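Local atomic coordinates of alcohol dehydrogenase (Thermus thermophilus, PDB entry 2EIH), a protein that probably oxidises alcohols or reduces carbonyl compounds with a nicotinamide cofactor, and binds a zinc ion through four cysteines. Residues R2-R7 with E13-A18; D202-A207 with D213-Y218; G82-I87 with L139-A144. All coordinates share one frame; numbering follows the deposited sequence.

Interaction 1. Residues R2-R7 with E13-A18; sequences RAVVMR and EVLEVA
The carbonyl oxygen of A3 takes the shortest polar bond here: A18 N lies 2.8 Å from A3 O, with an N-H...O angle of 166°, and V17 CA adds a CA-H...O contact to the same oxygen. It belongs to a beta hairpin, strand 2-6 running antiparallel to strand 15-18. Hydrogen-bonded pairs A3 with A18 and V5 with E16 alternate with non-hydrogen-bonded pairs V4 with V17 and M6 with L15. The return bond from A3 N to A18 O is bent and weak. Farther along, V5 N reaches E16 O at 2.9 Å and E16 N reaches V5 O at 3.2 Å.

Two different faces result. On the one holding V4, V17, M6 and L15, V4 CG1 rests against L15 CB at 3.8 Å, while M6 CG lies near V14 CG2. Helix 41-48 covers M6 through V46, and helix 322-330 covers V4 through A322 and L15 through H326. At the margin the R2 guanidinium turns one face to V17 CG1, which sits over its rim 3.5 Å from R2 NH2.

The other face carries A3, V5, E16 and A18. A chi1 of -72° puts V5 CG1 anti to the carbonyl carbon and V5 CG2 between that carbon and the backbone N, where it presses tightly on A18 CB at 3.4 Å. R7, just past the strand end, folds back because its chain bends at chi2 (-54°), crossing E16 at about a right angle with CG packed on the carboxylate. The salt bridge that follows is straight at nitrogen: R7 NE, 3.1 Å from E16 OE2, keeps the acceptor in its guanidinium plane but meets it from above the carboxylate plane.

Interaction 2. Residues D202-A207 with D213-Y218; sequences DKLRRA and DETVNY
L204 and T215 supply most of the surface buried between helix 202-207 and strand 214-217, with V216 adding mainly its backbone. The leucine points from the helix toward the strand and crosses T215 obliquely. Its CG is turned away from the carbonyl carbon and lies beside the backbone N (chi1 -72°), and from there the two methyls spread over the strand backbone. L204 CD2 touches T215 CB at 3.7 Å and V216 O at 3.4 Å; L204 CD1 continues past the same carbonyl to the neighbourhood of N217, 4.3 Å from N217 CB.

T215 answers with its methyl branch rather than its hydroxyl. A chi1 of 47° sets OG1 between the backbone N and the carbonyl carbon and sends CG2 to the helix, where it lies 3.4 Å from L204 O and 4.3 Å from A207 CB. A207, one turn on from L204, also faces the strand, so the two residues form one apolar flank of the helix. No hydrogen bond joins the two segments; what they share is side-chain packing.

V216 directs its side chain away from this helix to W223 and L230 of helix 223-230. Its backbone pairs with A196 and A198 of strand 193-198, and A198 also touches L204. The helix axis runs nearly antiparallel to the strand, at 164°, and 8.4 Å from it. Strand 193-198, helix 201-210 and strand 214-217 thus make a beta-alpha-beta crossover, here at the outermost strand of the six-stranded parallel sheet of a Rossmann-type nucleotide-binding domain.

Interaction 3. Residues G82-I87 with L139-A144; sequences GDEVVI and LSFEEA
E84 and F141 meet at about a right angle, the carboxylate of the glutamate lying beside the far end of the phenyl ring. The planes of carboxylate and ring are inclined by 43°, neither stacked nor perpendicular. E84 OE1 and E84 CD both stand 3.5 Å from F141 CZ, and the acid's approach to the ring is oblique. An extended chain beyond CG carries the E84 carboxylate out from strand 84-87 to this place. F141 starts from the first turn of the helix with CG anti to its carbonyl carbon (chi1 -77°), which reaches the ring out toward the strand. K135 completes the group: K135 NZ forms a salt bridge with E84 OE2, and the lysine makes a cation-pi contact with the F141 ring, which probably offsets the charge of the carboxylate beside the ring.

The second meeting point is purely apolar. V86, two residues along the strand, presents CG1 to A144 CB at 3.7 Å. A144 lies three residues beyond F141, and its methyl points toward the strand.

The start of the helix is fixed by a capping box. S140 is the N-cap, with S140 OG accepting from E143 N at 3.1 Å; in return S140 N donates to E143 OE2 at 3.0 Å. S140 OG also donates to E142 OE1, at 3.2 Å.

Around this contact, strand 84-91, part of the large mixed sheet of the GroES-like domain of zinc-dependent alcohol dehydrogenases, pairs antiparallel with strands 64-72 and 132-134. V68 of strand 64-72 and K35 of strand 29-38 touch the F141 side chain, A144 touches S66, whose OG is hydrogen-bonded to F141 O, and L301 of helix 297-306 packs on V86.

In the fold
From the N terminus, interaction 1 comes first and closes a short hairpin, with five residues between its segments, joining strands 2-6 and 15-19 of a small antiparallel sheet. Interaction 3 follows, closing a much longer loop of 51 residues, which contains the four zinc-binding cysteines, and bringing helix 141-146 onto strand 84-91 of the large mixed sheet. Interaction 2 comes last, spanning five intervening residues where helix 201-210 ends and the chain turns into strand 214-217, an edge of the parallel sheet. The three contacts are in series, neither nested nor crossed. None touches another: nearest atoms are about 13 Å apart between interactions 1 and 3, and about 11 Å between interactions 2 and 3.

Interaction 1. Residues R2-R7 with E13-A18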
loop_
_atom_site.group_PDB
_atom_site.type_symbol
_atom_site.label_atom_id
_atom_site.label_comp_id
_atom_site.label_asym_id
_atom_site.label_seq_id
_atom_site.Cartn_x
_atom_site.Cartn_y
_atom_site.Cartn_z
ATOM N N ARG A 2 41.408 24.833 -3.276
ATOM C CA ARG A 2 40.664 25.643 -4.222
ATOM C C ARG A 2 39.178 25.429 -3.952
ATOM O O ARG A 2 38.748 24.326 -3.585
ATOM C CB ARG A 2 40.983 25.265 -5.671
ATOM C CG ARG A 2 42.281 25.846 -6.214
ATOM C CD ARG A 2 42.500 25.446 -7.666
ATOM N NE ARG A 2 41.729 26.229 -8.635
ATOM C CZ ARG A 2 41.975 27.503 -8.937
ATOM N NH1 ARG A 2 42.973 28.157 -8.343
ATOM N NH2 ARG A 2 41.239 28.122 -9.857
ATOM N N ALA A 3 38.404 26.496 -4.114
ATOM C CA ALA A 3 36.970 26.443 -3.910
ATOM C C ALA A 3 36.342 27.676 -4.519
ATOM O O ALA A 3 36.991 28.709 -4.688
ATOM C CB ALA A 3 36.649 26.377 -2.425
ATOM N N VAL A 4 35.083 27.541 -4.893
ATOM C CA VAL A 4 34.333 28.652 -5.434
ATOM C C VAL A 4 33.432 29.068 -4.291
ATOM O O VAL A 4 32.489 28.363 -3.941
ATOM C CB VAL A 4 33.474 28.240 -6.626
ATOM C CG1 VAL A 4 32.460 29.329 -6.928
ATOM C CG2 VAL A 4 34.358 27.982 -7.825
ATOM N N VAL A 5 33.756 30.207 -3.697
ATOM C CA VAL A 5 32.994 30.736 -2.585
ATOM C C VAL A 5 31.951 31.716 -3.084
ATOM O O VAL A 5 31.997 32.182 -4.227
ATOM C CB VAL A 5 33.901 31.449 -1.557
ATOM C CG1 VAL A 5 34.726 30.424 -0.788
ATOM C CG2 VAL A 5 34.819 32.438 -2.266
ATOM N N MET A 6 31.020 32.026 -2.193
ATOM C CA MET A 6 29.917 32.928 -2.464
ATOM C C MET A 6 30.113 34.156 -1.586
ATOM O O MET A 6 29.604 34.208 -0.465
ATOM C CB MET A 6 28.631 32.220 -2.083
ATOM C CG MET A 6 27.390 32.757 -2.702
ATOM S SD MET A 6 26.090 31.698 -2.134
ATOM C CE MET A 6 24.955 32.903 -1.518
ATOM N N ARG A 7 30.863 35.130 -2.097
ATOM C CA ARG A 7 31.139 36.363 -1.367
ATOM C C ARG A 7 29.875 37.055 -0.878
ATOM O O ARG A 7 29.800 37.497 0.269
ATOM C CB ARG A 7 31.935 37.339 -2.245
ATOM C CG ARG A 7 33.404 36.964 -2.434
ATOM C CD ARG A 7 34.106 36.775 -1.090
ATOM N NE ARG A 7 35.467 36.272 -1.247
ATOM C CZ ARG A 7 36.193 35.753 -0.262
ATOM N NH1 ARG A 7 35.692 35.665 0.965
ATOM N NH2 ARG A 7 37.425 35.318 -0.505
ATOM N N GLU A 13 28.005 36.360 -10.987
ATOM C CA GLU A 13 29.299 37.013 -10.797
ATOM C C GLU A 13 29.775 37.005 -9.343
ATOM O O GLU A 13 30.951 37.251 -9.079
ATOM C CB GLU A 13 29.248 38.455 -11.317
ATOM C CG GLU A 13 28.037 39.234 -10.830
ATOM C CD GLU A 13 27.994 40.656 -11.358
ATOM O OE1 GLU A 13 28.100 40.846 -12.589
ATOM O OE2 GLU A 13 27.840 41.589 -10.543
ATOM N N VAL A 14 28.876 36.720 -8.403
ATOM C CA VAL A 14 29.266 36.692 -6.997
ATOM C C VAL A 14 30.086 35.440 -6.712
ATOM O O VAL A 14 30.667 35.307 -5.636
ATOM C CB VAL A 14 28.046 36.691 -6.023
ATOM C CG1 VAL A 14 27.089 37.812 -6.367
ATOM C CG2 VAL A 14 27.340 35.340 -6.058
ATOM N N LEU A 15 30.117 34.515 -7.666
ATOM C CA LEU A 15 30.877 33.275 -7.499
ATOM C C LEU A 15 32.337 33.499 -7.905
ATOM O O LEU A 15 32.636 33.828 -9.052
ATOM C CB LEU A 15 30.254 32.149 -8.339
ATOM C CG LEU A 15 28.850 31.689 -7.934
ATOM C CD1 LEU A 15 28.270 30.766 -8.991
ATOM C CD2 LEU A 15 28.902 30.982 -6.587
ATOM N N GLU A 16 33.248 33.328 -6.956
ATOM C CA GLU A 16 34.654 33.526 -7.248
ATOM C C GLU A 16 35.518 32.453 -6.610
ATOM O O GLU A 16 35.125 31.814 -5.633
ATOM C CB GLU A 16 35.104 34.914 -6.775
ATOM C CG GLU A 16 34.971 35.148 -5.275
ATOM C CD GLU A 16 35.661 36.422 -4.814
ATOM O OE1 GLU A 16 35.196 37.518 -5.196
ATOM O OE2 GLU A 16 36.673 36.324 -4.083
ATOM N N VAL A 17 36.704 32.265 -7.172
ATOM C CA VAL A 17 37.638 31.270 -6.668
ATOM C C VAL A 17 38.402 31.805 -5.455
ATOM O O VAL A 17 38.894 32.932 -5.478
ATOM C CB VAL A 17 38.645 30.869 -7.762
ATOM C CG1 VAL A 17 39.564 29.770 -7.242
ATOM C CG2 VAL A 17 37.896 30.405 -9.015
ATOM N N ALA A 18 38.497 30.993 -4.406
ATOM C CA ALA A 18 39.201 31.386 -3.186
ATOM C C ALA A 18 39.892 30.180 -2.581
ATOM O O ALA A 18 39.603 29.043 -2.942
ATOM C CB ALA A 18 38.230 31.976 -2.180
#

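Interaction 2. Residues D202-A207 with D213-Y218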
loop_
_atom_site.group_PDB
_atom_site.type_symbol
_atom_site.label_atom_id
_atom_site.label_comp_id
_atom_site.label_asym_id
_atom_site.label_seq_id
_atom_site.Cartn_x
_atom_site.Cartn_y
_atom_site.Cartn_z
ATOM N N ASP A 202 14.970 19.181 -31.442
ATOM C CA ASP A 202 16.174 18.500 -31.001
ATOM C C ASP A 202 15.918 17.775 -29.687
ATOM O O ASP A 202 16.202 16.584 -29.564
ATOM C CB ASP A 202 17.327 19.500 -30.843
ATOM C CG ASP A 202 18.051 19.767 -32.156
ATOM O OD1 ASP A 202 18.824 20.756 -32.223
ATOM O OD2 ASP A 202 17.866 18.975 -33.119
ATOM N N LYS A 203 15.371 18.487 -28.707
ATOM C CA LYS A 203 15.097 17.884 -27.407
ATOM C C LYS A 203 14.145 16.690 -27.519
ATOM O O LYS A 203 14.351 15.669 -26.864
ATOM C CB LYS A 203 14.542 18.940 -26.450
ATOM C CG LYS A 203 15.571 19.985 -26.061
ATOM C CD LYS A 203 14.945 21.073 -25.216
ATOM C CE LYS A 203 15.992 22.019 -24.645
ATOM N NZ LYS A 203 15.344 23.060 -23.791
ATOM N N LEU A 204 13.116 16.801 -28.356
ATOM C CA LEU A 204 12.181 15.694 -28.534
ATOM C C LEU A 204 12.869 14.501 -29.169
ATOM O O LEU A 204 12.595 13.356 -28.815
ATOM C CB LEU A 204 11.014 16.102 -29.424
ATOM C CG LEU A 204 9.992 17.050 -28.819
ATOM C CD1 LEU A 204 8.868 17.256 -29.814
ATOM C CD2 LEU A 204 9.463 16.463 -27.513
ATOM N N ARG A 205 13.747 14.774 -30.132
ATOM C CA ARG A 205 14.474 13.708 -30.810
ATOM C C ARG A 205 15.369 13.055 -29.774
ATOM O O ARG A 205 15.590 11.837 -29.784
ATOM C CB ARG A 205 15.329 14.275 -31.940
ATOM C CG ARG A 205 16.350 13.292 -32.511
ATOM C CD ARG A 205 17.245 14.001 -33.538
ATOM N NE ARG A 205 17.813 15.220 -32.966
ATOM C CZ ARG A 205 18.813 15.240 -32.086
ATOM N NH1 ARG A 205 19.263 16.392 -31.603
ATOM N NH2 ARG A 205 19.386 14.104 -31.713
ATOM N N ARG A 206 15.868 13.896 -28.878
ATOM C CA ARG A 206 16.748 13.474 -27.809
ATOM C C ARG A 206 15.974 12.627 -26.795
ATOM O O ARG A 206 16.509 11.671 -26.227
ATOM C CB ARG A 206 17.333 14.714 -27.137
ATOM C CG ARG A 206 18.658 14.480 -26.452
ATOM C CD ARG A 206 19.824 14.573 -27.415
ATOM N NE ARG A 206 20.838 15.468 -26.855
ATOM C CZ ARG A 206 21.589 15.183 -25.798
ATOM N NH1 ARG A 206 21.463 14.014 -25.180
ATOM N NH2 ARG A 206 22.438 16.090 -25.336
ATOM N N ALA A 207 14.708 12.986 -26.590
ATOM C CA ALA A 207 13.837 12.284 -25.658
ATOM C C ALA A 207 13.638 10.842 -26.102
ATOM O O ALA A 207 13.864 9.915 -25.321
ATOM C CB ALA A 207 12.502 12.991 -25.554
ATOM N N ASP A 213 8.504 7.008 -25.746
ATOM C CA ASP A 213 7.772 6.348 -26.816
ATOM C C ASP A 213 7.067 7.323 -27.758
ATOM O O ASP A 213 6.911 7.048 -28.944
ATOM C CB ASP A 213 6.740 5.390 -26.218
ATOM C CG ASP A 213 7.365 4.368 -25.304
ATOM O OD1 ASP A 213 8.169 3.549 -25.795
ATOM O OD2 ASP A 213 7.062 4.389 -24.090
ATOM N N GLU A 214 6.656 8.463 -27.221
ATOM C CA GLU A 214 5.942 9.458 -27.998
ATOM C C GLU A 214 6.462 10.854 -27.637
ATOM O O GLU A 214 6.973 11.071 -26.537
ATOM C CB GLU A 214 4.447 9.342 -27.681
ATOM C CG GLU A 214 3.517 9.104 -28.873
ATOM C CD GLU A 214 3.969 7.990 -29.801
ATOM O OE1 GLU A 214 4.894 8.249 -30.602
ATOM O OE2 GLU A 214 3.410 6.864 -29.729
ATOM N N THR A 215 6.334 11.802 -28.558
ATOM C CA THR A 215 6.798 13.159 -28.306
ATOM C C THR A 215 5.768 14.207 -28.697
ATOM O O THR A 215 5.022 14.030 -29.655
ATOM C CB THR A 215 8.114 13.440 -29.060
ATOM O OG1 THR A 215 7.995 12.993 -30.416
ATOM C CG2 THR A 215 9.273 12.712 -28.389
ATOM N N VAL A 216 5.728 15.296 -27.940
ATOM C CA VAL A 216 4.797 16.382 -28.213
ATOM C C VAL A 216 5.498 17.714 -28.006
ATOM O O VAL A 216 6.337 17.851 -27.120
ATOM C CB VAL A 216 3.570 16.324 -27.288
ATOM C CG1 VAL A 216 2.702 17.549 -27.503
ATOM C CG2 VAL A 216 2.772 15.057 -27.557
ATOM N N ASN A 217 5.147 18.695 -28.828
ATOM C CA ASN A 217 5.750 20.017 -28.742
ATOM C C ASN A 217 4.769 20.983 -28.092
ATOM O O ASN A 217 3.716 21.273 -28.654
ATOM C CB ASN A 217 6.113 20.515 -30.140
ATOM C CG ASN A 217 6.941 21.780 -30.107
ATOM O OD1 ASN A 217 6.656 22.700 -29.347
ATOM N ND2 ASN A 217 7.970 21.836 -30.942
ATOM N N TYR A 218 5.116 21.494 -26.917
ATOM C CA TYR A 218 4.223 22.405 -26.219
ATOM C C TYR A 218 4.313 23.855 -26.669
ATOM O O TYR A 218 3.824 24.752 -25.986
ATOM C CB TYR A 218 4.445 22.304 -24.708
ATOM C CG TYR A 218 5.877 22.470 -24.259
ATOM C CD1 TYR A 218 6.531 23.692 -24.380
ATOM C CD2 TYR A 218 6.571 21.410 -23.684
ATOM C CE1 TYR A 218 7.840 23.853 -23.930
ATOM C CE2 TYR A 218 7.878 21.563 -23.233
ATOM C CZ TYR A 218 8.506 22.788 -23.359
ATOM O OH TYR A 218 9.797 22.939 -22.906
#

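Interaction 3. Residues G82-I87 with L139-A144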
loop_
_atom_site.group_PDB
_atom_site.type_symbol
_atom_site.label_atom_id
_atom_site.label_comp_id
_atom_site.label_asym_id
_atom_site.label_seq_id
_atom_site.Cartn_x
_atom_site.Cartn_y
_atom_site.Cartn_z
ATOM N N GLY A 82 41.160 6.041 -1.601
ATOM C CA GLY A 82 41.367 5.529 -2.937
ATOM C C GLY A 82 40.039 5.121 -3.531
ATOM O O GLY A 82 39.874 5.124 -4.750
ATOM N N ASP A 83 39.088 4.783 -2.664
ATOM C CA ASP A 83 37.752 4.357 -3.093
ATOM C C ASP A 83 36.984 5.409 -3.877
ATOM O O ASP A 83 36.873 6.550 -3.447
ATOM C CB ASP A 83 36.906 3.957 -1.885
ATOM C CG ASP A 83 37.444 2.742 -1.166
ATOM O OD1 ASP A 83 36.822 2.345 -0.161
ATOM O OD2 ASP A 83 38.474 2.187 -1.597
ATOM N N GLU A 84 36.449 5.011 -5.027
ATOM C CA GLU A 84 35.675 5.925 -5.847
ATOM C C GLU A 84 34.243 5.948 -5.295
ATOM O O GLU A 84 33.654 4.890 -5.017
ATOM C CB GLU A 84 35.696 5.476 -7.303
ATOM C CG GLU A 84 37.088 5.487 -7.939
ATOM C CD GLU A 84 37.020 5.482 -9.461
ATOM O OE1 GLU A 84 38.073 5.582 -10.124
ATOM O OE2 GLU A 84 35.898 5.381 -9.991
ATOM N N VAL A 85 33.701 7.159 -5.126
ATOM C CA VAL A 85 32.367 7.354 -4.563
ATOM C C VAL A 85 31.581 8.546 -5.129
ATOM O O VAL A 85 32.129 9.443 -5.769
ATOM C CB VAL A 85 32.463 7.565 -3.028
ATOM C CG1 VAL A 85 33.090 6.350 -2.364
ATOM C CG2 VAL A 85 33.306 8.806 -2.710
ATOM N N VAL A 86 30.278 8.528 -4.880
ATOM C CA VAL A 86 29.384 9.610 -5.276
ATOM C C VAL A 86 28.761 10.015 -3.944
ATOM O O VAL A 86 28.749 9.238 -2.991
ATOM C CB VAL A 86 28.274 9.146 -6.246
ATOM C CG1 VAL A 86 28.897 8.563 -7.491
ATOM C CG2 VAL A 86 27.392 8.118 -5.571
ATOM N N ILE A 87 28.240 11.231 -3.892
ATOM C CA ILE A 87 27.640 11.789 -2.691
ATOM C C ILE A 87 26.124 11.655 -2.702
ATOM O O ILE A 87 25.496 11.812 -3.738
ATOM C CB ILE A 87 28.028 13.274 -2.592
ATOM C CG1 ILE A 87 29.532 13.390 -2.296
ATOM C CG2 ILE A 87 27.136 13.988 -1.599
ATOM C CD1 ILE A 87 30.082 14.769 -2.504
ATOM N N LEU A 139 31.215 4.343 -15.180
ATOM C CA LEU A 139 30.985 5.770 -15.441
ATOM C C LEU A 139 32.171 6.696 -15.225
ATOM O O LEU A 139 33.087 6.384 -14.457
ATOM C CB LEU A 139 29.843 6.299 -14.577
ATOM C CG LEU A 139 28.415 5.786 -14.766
ATOM C CD1 LEU A 139 27.520 6.631 -13.887
ATOM C CD2 LEU A 139 27.985 5.878 -16.224
ATOM N N SER A 140 32.150 7.845 -15.900
ATOM C CA SER A 140 33.212 8.837 -15.725
ATOM C C SER A 140 32.795 9.626 -14.507
ATOM O O SER A 140 31.622 9.644 -14.146
ATOM C CB SER A 140 33.272 9.800 -16.897
ATOM O OG SER A 140 32.224 10.741 -16.775
ATOM N N PHE A 141 33.743 10.296 -13.878
ATOM C CA PHE A 141 33.400 11.081 -12.702
ATOM C C PHE A 141 32.287 12.140 -12.969
ATOM O O PHE A 141 31.444 12.377 -12.099
ATOM C CB PHE A 141 34.671 11.718 -12.134
ATOM C CG PHE A 141 35.530 10.754 -11.357
ATOM C CD1 PHE A 141 35.125 10.289 -10.109
ATOM C CD2 PHE A 141 36.749 10.313 -11.868
ATOM C CE1 PHE A 141 35.925 9.409 -9.390
ATOM C CE2 PHE A 141 37.551 9.430 -11.151
ATOM C CZ PHE A 141 37.144 8.980 -9.915
ATOM N N GLU A 142 32.254 12.748 -14.159
ATOM C CA GLU A 142 31.228 13.756 -14.454
ATOM C C GLU A 142 29.851 13.114 -14.598
ATOM O O GLU A 142 28.837 13.732 -14.281
ATOM C CB GLU A 142 31.550 14.533 -15.737
ATOM C CG GLU A 142 32.840 15.343 -15.683
ATOM C CD GLU A 142 34.083 14.511 -15.958
ATOM O OE1 GLU A 142 33.987 13.263 -15.946
ATOM O OE2 GLU A 142 35.153 15.114 -16.195
ATOM N N GLU A 143 29.822 11.881 -15.091
ATOM C CA GLU A 143 28.574 11.153 -15.266
ATOM C C GLU A 143 28.054 10.756 -13.879
ATOM O O GLU A 143 26.859 10.901 -13.567
ATOM C CB GLU A 143 28.820 9.912 -16.140
ATOM C CG GLU A 143 29.039 10.193 -17.626
ATOM C CD GLU A 143 29.326 8.935 -18.451
ATOM O OE1 GLU A 143 28.985 8.922 -19.650
ATOM O OE2 GLU A 143 29.862 7.959 -17.888
ATOM N N ALA A 144 28.968 10.285 -13.032
ATOM C CA ALA A 144 28.624 9.883 -11.671
ATOM C C ALA A 144 28.049 11.074 -10.896
ATOM O O ALA A 144 26.952 10.980 -10.322
ATOM C CB ALA A 144 29.853 9.336 -10.968
#